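Local coordinates for extragenic suppressor (Pyrococcus furiosus, PDB 1XI6), which catalyses the magnesium-dependent hydrolysis of fructose 1,6-bisphosphate to fructose 6-phosphate and phosphate, with weak in vitro activity on inositol 1-phosphate, at residues E86-D92 with S110-K116; D197-V202 with D244-N249. All blocks are in the same frame, centred on the assembly; numbering follows the deposited sequence.

Contact 1: residues E86-D92 with S110-K116; sequences EYTVIVD and SLAVFKK
In the large mixed sheet of the inositol monophosphatase fold, strand 87-92 and residues 110-115 of strand 108-115 run antiparallel at 166°, axes 4.6 Å apart at closest approach. Val-89 faces Val-113 as a non-hydrogen-bonded pair (CA-CA 4.6 Å), and the register holds from Tyr-87/Lys-115 to Asp-92/Ser-110. Main-chain hydrogen bonds are Thr-88 N–Phe-114 O 3.0 Å, Phe-114 N–Thr-88 O 2.7 Å, Ile-90 N–Ala-112 O 2.8 Å, Ala-112 N–Ile-90 O 2.9 Å, Asp-92 N–Ser-110 O 3.0 Å and Ser-110 N–Asp-92 O 2.9 Å; Lys-116, whose phi is positive (65°), donates its N to Glu-86 O at 2.7 Å.

One face carries Tyr-87, Val-89, Val-91, Leu-111, Val-113 and Lys-115. The three valines are t, and Leu-111 (m, t) sets its CD2 4.2 Å from Val-89 CG1 and 3.8 Å from Val-91 CG2; helix 11-28 covers this face through Trp-14 and Ile-21. On the other face Ile-90 (m, t) extends CD1 to 3.6 Å from Phe-114 CE1, while the small Ala-112 touches Ile-216 of helix 208-219. The Phe-114 ring (m) meets Phe-237 edge-to-face.

At the exposed end, Tyr-87 (m) brings OH to 3.3 Å from Lys-115 CE, and Glu-86 (t, t) makes a long salt bridge, OE2 to Lys-115 NZ 3.7 Å. The buried end bears Asp-92, by similarity a ligand of both magnesium ions. Its t carboxylate leads away from strand 108-115, OD2 near the like-charged Asp-210 OD2, consistent with a site for the second ion, leaving Asp-92 CB 3.1 Å from Ser-110 OG.

Contact 2: residues D197-V202 with D244-N249; sequences DGVVDV and DVIAVN
Strand 198-202 pairs antiparallel with residues 244-248 of strand 243-248, directions 170° apart and axes 4.6 Å at closest approach. Val-200 and Ile-246 form the central non-hydrogen-bonded pair (CA-CA 4.6 Å), flanked by the hydrogen-bonded pairs Val-199/Ala-247 and Asp-201/Val-245, both with CA atoms 5.1 Å apart. Four main-chain bonds result: Val-199 N to Ala-247 O 2.7 Å, Ala-247 N to Val-199 O 2.8 Å, Asp-201 N to Val-245 O 2.7 Å, and a longer, more bent Val-245 N to Asp-201 O, 3.1 Å. Along its other edge, strand 198-202 bonds to strand 160-163, where Val-200 makes backbone hydrogen bonds with Ser-161 and Tyr-163.

Gly-198, at phi/psi -157/155°, brings its CA to 3.2 Å from Ala-247 O; a CB there would be tight against that oxygen and Val-248. Val-199 and Ala-247 (CB-CB 4.3 Å) and Val-245, whose CG2 is 4.1 Å from Val-199 CG1, share a face with Asp-201; helix 184-193 packs there through Leu-188 and Ile-184. The opposite face, with Val-200 and Ile-246, is partly covered by Leu-254 of helix 251-257.

Asp-197 OD1 lies 2.8 Å from Asn-249 ND2, but the angle is poor for a hydrogen bond; this carboxylate is satisfied by a salt bridge to Arg-151 and by Ser-159 N at OD2. Asp-201 (t) bridges to Arg-203, a substrate-binding residue by similarity. The pair joins the central strand of the smaller mixed sheet to its neighbour, helices on both faces, in the inositol monophosphatase superfamily fold, probably bordering the substrate pocket at Asp-201.

Overall arrangement
Both contacts are largely buried antiparallel strand pairs, yet they belong to different sheets, lie on opposite sides of the chain's centre and do not touch, their nearest atoms being about 12 Å apart. Contact 1 is the longer, burying 704 Å² against 510 Å², and runs from an exposed charged end to a buried acidic one. Contact 2 has no fully exposed residue, and its Asp-197 and Asp-201 form salt bridges with arginines outside the two segments. Each probably approaches the active site from its own sheet: contact 1 supplies a predicted metal ligand directly, whereas contact 2 adjoins predicted substrate-binding residues. Helix 208-219, packed on contact 1, follows strand 198-202 of contact 2 in the chain.

Contact 1: residues E86-D92 with S110-K116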
loop_
_atom_site.group_PDB
_atom_site.type_symbol
_atom_site.label_atom_id
_atom_site.label_comp_id
_atom_site.label_asym_id
_atom_site.label_seq_id
_atom_site.Cartn_x
_atom_site.Cartn_y
_atom_site.Cartn_z
ATOM N N GLU A 86 12.825 16.725 -8.420
ATOM C CA GLU A 86 12.226 16.004 -9.549
ATOM C C GLU A 86 11.485 14.742 -9.096
ATOM O O GLU A 86 10.516 14.316 -9.736
ATOM C CB GLU A 86 13.308 15.622 -10.561
ATOM C CG GLU A 86 12.783 15.138 -11.912
ATOM C CD GLU A 86 13.872 14.562 -12.803
ATOM O OE1 GLU A 86 15.080 14.791 -12.542
ATOM O OE2 GLU A 86 13.517 13.873 -13.781
ATOM N N TYR A 87 11.954 14.168 -7.987
ATOM C CA TYR A 87 11.441 12.915 -7.460
ATOM C C TYR A 87 10.583 13.067 -6.202
ATOM O O TYR A 87 10.891 13.863 -5.308
ATOM C CB TYR A 87 12.599 11.975 -7.170
ATOM C CG TYR A 87 13.410 11.558 -8.376
ATOM C CD1 TYR A 87 14.677 12.090 -8.593
ATOM C CD2 TYR A 87 12.919 10.611 -9.290
ATOM C CE1 TYR A 87 15.442 11.706 -9.689
ATOM C CE2 TYR A 87 13.677 10.218 -10.395
ATOM C CZ TYR A 87 14.943 10.773 -10.589
ATOM O OH TYR A 87 15.716 10.401 -11.675
ATOM N N THR A 88 9.510 12.287 -6.141
ATOM C CA THR A 88 8.615 12.279 -4.988
ATOM C C THR A 88 8.452 10.853 -4.463
ATOM O O THR A 88 8.127 9.942 -5.224
ATOM C CB THR A 88 7.235 12.899 -5.333
ATOM O OG1 THR A 88 7.429 14.208 -5.874
ATOM C CG2 THR A 88 6.342 13.004 -4.102
ATOM N N VAL A 89 8.687 10.679 -3.165
ATOM C CA VAL A 89 8.498 9.401 -2.491
ATOM C C VAL A 89 7.272 9.473 -1.578
ATOM O O VAL A 89 7.237 10.263 -0.636
ATOM C CB VAL A 89 9.751 8.988 -1.673
ATOM C CG1 VAL A 89 9.617 7.574 -1.172
ATOM C CG2 VAL A 89 11.004 9.088 -2.511
ATOM N N ILE A 90 6.263 8.658 -1.870
ATOM C CA ILE A 90 5.159 8.454 -0.930
ATOM C C ILE A 90 5.500 7.286 -0.010
ATOM O O ILE A 90 5.786 6.178 -0.457
ATOM C CB ILE A 90 3.803 8.220 -1.617
ATOM C CG1 ILE A 90 3.567 9.287 -2.697
ATOM C CG2 ILE A 90 2.686 8.178 -0.567
ATOM C CD1 ILE A 90 2.208 9.241 -3.375
ATOM N N VAL A 91 5.465 7.571 1.283
ATOM C CA VAL A 91 5.906 6.662 2.321
ATOM C C VAL A 91 4.730 6.232 3.200
ATOM O O VAL A 91 4.052 7.078 3.803
ATOM C CB VAL A 91 6.988 7.348 3.197
ATOM C CG1 VAL A 91 7.335 6.503 4.428
ATOM C CG2 VAL A 91 8.227 7.630 2.385
ATOM N N ASP A 92 4.478 4.929 3.269
ATOM C CA ASP A 92 3.653 4.400 4.356
ATOM C C ASP A 92 4.563 3.564 5.249
ATOM O O ASP A 92 4.922 2.439 4.891
ATOM C CB ASP A 92 2.440 3.604 3.851
ATOM C CG ASP A 92 1.365 3.391 4.931
ATOM O OD1 ASP A 92 1.629 3.625 6.140
ATOM O OD2 ASP A 92 0.233 2.977 4.565
ATOM N N SER A 110 5.578 0.424 2.956
ATOM C CA SER A 110 5.486 0.701 1.510
ATOM C C SER A 110 6.170 1.997 1.053
ATOM O O SER A 110 6.249 2.974 1.805
ATOM C CB SER A 110 4.031 0.642 1.019
ATOM O OG SER A 110 3.284 1.744 1.478
ATOM N N LEU A 111 6.669 1.979 -0.179
ATOM C CA LEU A 111 7.281 3.137 -0.810
ATOM C C LEU A 111 6.824 3.222 -2.240
ATOM O O LEU A 111 6.897 2.243 -2.961
ATOM C CB LEU A 111 8.810 3.028 -0.807
ATOM C CG LEU A 111 9.574 2.922 0.512
ATOM C CD1 LEU A 111 11.014 2.638 0.225
ATOM C CD2 LEU A 111 9.437 4.195 1.343
ATOM N N ALA A 112 6.355 4.395 -2.643
ATOM C CA ALA A 112 6.050 4.675 -4.048
ATOM C C ALA A 112 6.909 5.845 -4.536
ATOM O O ALA A 112 6.909 6.911 -3.934
ATOM C CB ALA A 112 4.559 4.958 -4.236
ATOM N N VAL A 113 7.647 5.621 -5.620
ATOM C CA VAL A 113 8.642 6.576 -6.129
ATOM C C VAL A 113 8.223 7.131 -7.484
ATOM O O VAL A 113 8.068 6.387 -8.464
ATOM C CB VAL A 113 10.049 5.923 -6.257
ATOM C CG1 VAL A 113 11.035 6.852 -6.962
ATOM C CG2 VAL A 113 10.579 5.524 -4.890
ATOM N N PHE A 114 8.045 8.445 -7.529
ATOM C CA PHE A 114 7.661 9.127 -8.759
ATOM C C PHE A 114 8.810 9.955 -9.310
ATOM O O PHE A 114 9.555 10.590 -8.555
ATOM C CB PHE A 114 6.449 10.023 -8.519
ATOM C CG PHE A 114 5.209 9.280 -8.126
ATOM C CD1 PHE A 114 5.020 8.846 -6.810
ATOM C CD2 PHE A 114 4.215 9.025 -9.062
ATOM C CE1 PHE A 114 3.858 8.156 -6.439
ATOM C CE2 PHE A 114 3.052 8.338 -8.700
ATOM C CZ PHE A 114 2.878 7.903 -7.387
ATOM N N LYS A 115 8.953 9.916 -10.631
ATOM C CA LYS A 115 9.793 10.853 -11.362
ATOM C C LYS A 115 8.842 11.852 -11.998
ATOM O O LYS A 115 8.185 11.548 -13.001
ATOM C CB LYS A 115 10.615 10.131 -12.427
ATOM C CG LYS A 115 11.597 11.026 -13.139
ATOM C CD LYS A 115 12.373 10.271 -14.191
ATOM C CE LYS A 115 13.762 10.856 -14.345
ATOM N NZ LYS A 115 14.236 10.780 -15.753
ATOM N N LYS A 116 8.766 13.037 -11.399
ATOM C CA LYS A 116 7.778 14.055 -11.775
ATOM C C LYS A 116 6.367 13.539 -11.466
ATOM O O LYS A 116 6.011 13.415 -10.289
ATOM C CB LYS A 116 7.953 14.533 -13.237
ATOM C CG LYS A 116 9.230 15.367 -13.476
ATOM C CD LYS A 116 9.457 15.728 -14.947
ATOM C CE LYS A 116 10.384 14.726 -15.661
ATOM N NZ LYS A 116 10.520 14.998 -17.132
#

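Contact 2: residues D197-V202 with D244-N249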
loop_
_atom_site.group_PDB
_atom_site.type_symbol
_atom_site.label_atom_id
_atom_site.label_comp_id
_atom_site.label_asym_id
_atom_site.label_seq_id
_atom_site.Cartn_x
_atom_site.Cartn_y
_atom_site.Cartn_z
ATOM N N ASP A 197 -9.534 -11.891 -5.609
ATOM C CA ASP A 197 -10.039 -11.422 -6.895
ATOM C C ASP A 197 -10.159 -9.913 -6.901
ATOM O O ASP A 197 -9.952 -9.281 -7.931
ATOM C CB ASP A 197 -11.394 -12.050 -7.222
ATOM C CG ASP A 197 -11.347 -13.562 -7.229
ATOM O OD1 ASP A 197 -10.461 -14.119 -7.913
ATOM O OD2 ASP A 197 -12.192 -14.188 -6.542
ATOM N N GLY A 198 -10.492 -9.334 -5.755
ATOM C CA GLY A 198 -10.685 -7.898 -5.677
ATOM C C GLY A 198 -10.532 -7.291 -4.303
ATOM O O GLY A 198 -10.703 -7.959 -3.279
ATOM N N VAL A 199 -10.191 -6.005 -4.296
ATOM C CA VAL A 199 -10.192 -5.200 -3.092
ATOM C C VAL A 199 -11.255 -4.149 -3.322
ATOM O O VAL A 199 -11.217 -3.427 -4.330
ATOM C CB VAL A 199 -8.826 -4.542 -2.826
ATOM C CG1 VAL A 199 -8.874 -3.700 -1.552
ATOM C CG2 VAL A 199 -7.717 -5.604 -2.737
ATOM N N VAL A 200 -12.210 -4.088 -2.397
ATOM C CA VAL A 200 -13.313 -3.147 -2.459
ATOM C C VAL A 200 -13.382 -2.404 -1.129
ATOM O O VAL A 200 -13.601 -3.005 -0.072
ATOM C CB VAL A 200 -14.668 -3.859 -2.778
ATOM C CG1 VAL A 200 -15.854 -2.902 -2.639
ATOM C CG2 VAL A 200 -14.651 -4.461 -4.173
ATOM N N ASP A 201 -13.182 -1.094 -1.191
ATOM C CA ASP A 201 -13.329 -0.241 -0.021
ATOM C C ASP A 201 -14.255 0.932 -0.332
ATOM O O ASP A 201 -13.857 1.894 -1.009
ATOM C CB ASP A 201 -11.963 0.249 0.465
ATOM C CG ASP A 201 -12.059 1.193 1.662
ATOM O OD1 ASP A 201 -10.992 1.721 2.059
ATOM O OD2 ASP A 201 -13.178 1.418 2.210
ATOM N N VAL A 202 -15.488 0.848 0.168
ATOM C CA VAL A 202 -16.485 1.901 -0.062
ATOM C C VAL A 202 -16.867 2.628 1.245
ATOM O O VAL A 202 -18.054 2.844 1.572
ATOM C CB VAL A 202 -17.728 1.390 -0.857
ATOM C CG1 VAL A 202 -17.333 1.037 -2.285
ATOM C CG2 VAL A 202 -18.412 0.209 -0.148
ATOM N N ASP A 244 -12.118 6.046 -2.351
ATOM C CA ASP A 244 -12.725 4.722 -2.473
ATOM C C ASP A 244 -11.857 3.897 -3.406
ATOM O O ASP A 244 -11.375 4.418 -4.430
ATOM C CB ASP A 244 -14.117 4.811 -3.091
ATOM C CG ASP A 244 -15.141 5.432 -2.159
ATOM O OD1 ASP A 244 -14.745 6.054 -1.141
ATOM O OD2 ASP A 244 -16.357 5.302 -2.456
ATOM N N VAL A 245 -11.639 2.627 -3.078
ATOM C CA VAL A 245 -11.030 1.753 -4.076
ATOM C C VAL A 245 -11.987 0.636 -4.480
ATOM O O VAL A 245 -12.710 0.056 -3.643
ATOM C CB VAL A 245 -9.600 1.219 -3.695
ATOM C CG1 VAL A 245 -8.664 2.367 -3.367
ATOM C CG2 VAL A 245 -9.647 0.235 -2.536
ATOM N N ILE A 246 -12.003 0.391 -5.786
ATOM C CA ILE A 246 -12.603 -0.784 -6.374
ATOM C C ILE A 246 -11.503 -1.277 -7.293
ATOM O O ILE A 246 -11.328 -0.785 -8.420
ATOM C CB ILE A 246 -13.920 -0.460 -7.112
ATOM C CG1 ILE A 246 -15.019 -0.133 -6.097
ATOM C CG2 ILE A 246 -14.366 -1.634 -7.985
ATOM C CD1 ILE A 246 -15.830 1.087 -6.429
ATOM N N ALA A 247 -10.722 -2.217 -6.769
ATOM C CA ALA A 247 -9.620 -2.803 -7.506
ATOM C C ALA A 247 -10.002 -4.248 -7.718
ATOM O O ALA A 247 -10.368 -4.929 -6.762
ATOM C CB ALA A 247 -8.344 -2.682 -6.725
ATOM N N VAL A 248 -9.940 -4.708 -8.966
ATOM C CA VAL A 248 -10.578 -5.979 -9.336
ATOM C C VAL A 248 -9.859 -6.772 -10.410
ATOM O O VAL A 248 -8.906 -6.304 -11.044
ATOM C CB VAL A 248 -12.070 -5.814 -9.792
ATOM C CG1 VAL A 248 -12.969 -5.489 -8.618
ATOM C CG2 VAL A 248 -12.206 -4.777 -10.916
ATOM N N ASN A 249 -10.390 -7.976 -10.598
ATOM C CA ASN A 249 -9.798 -9.055 -11.363
ATOM C C ASN A 249 -10.018 -8.949 -12.863
ATOM O O ASN A 249 -9.163 -9.370 -13.647
ATOM C CB ASN A 249 -10.435 -10.366 -10.898
ATOM C CG ASN A 249 -9.435 -11.473 -10.759
ATOM O OD1 ASN A 249 -8.265 -11.317 -11.116
ATOM N ND2 ASN A 249 -9.879 -12.608 -10.227
#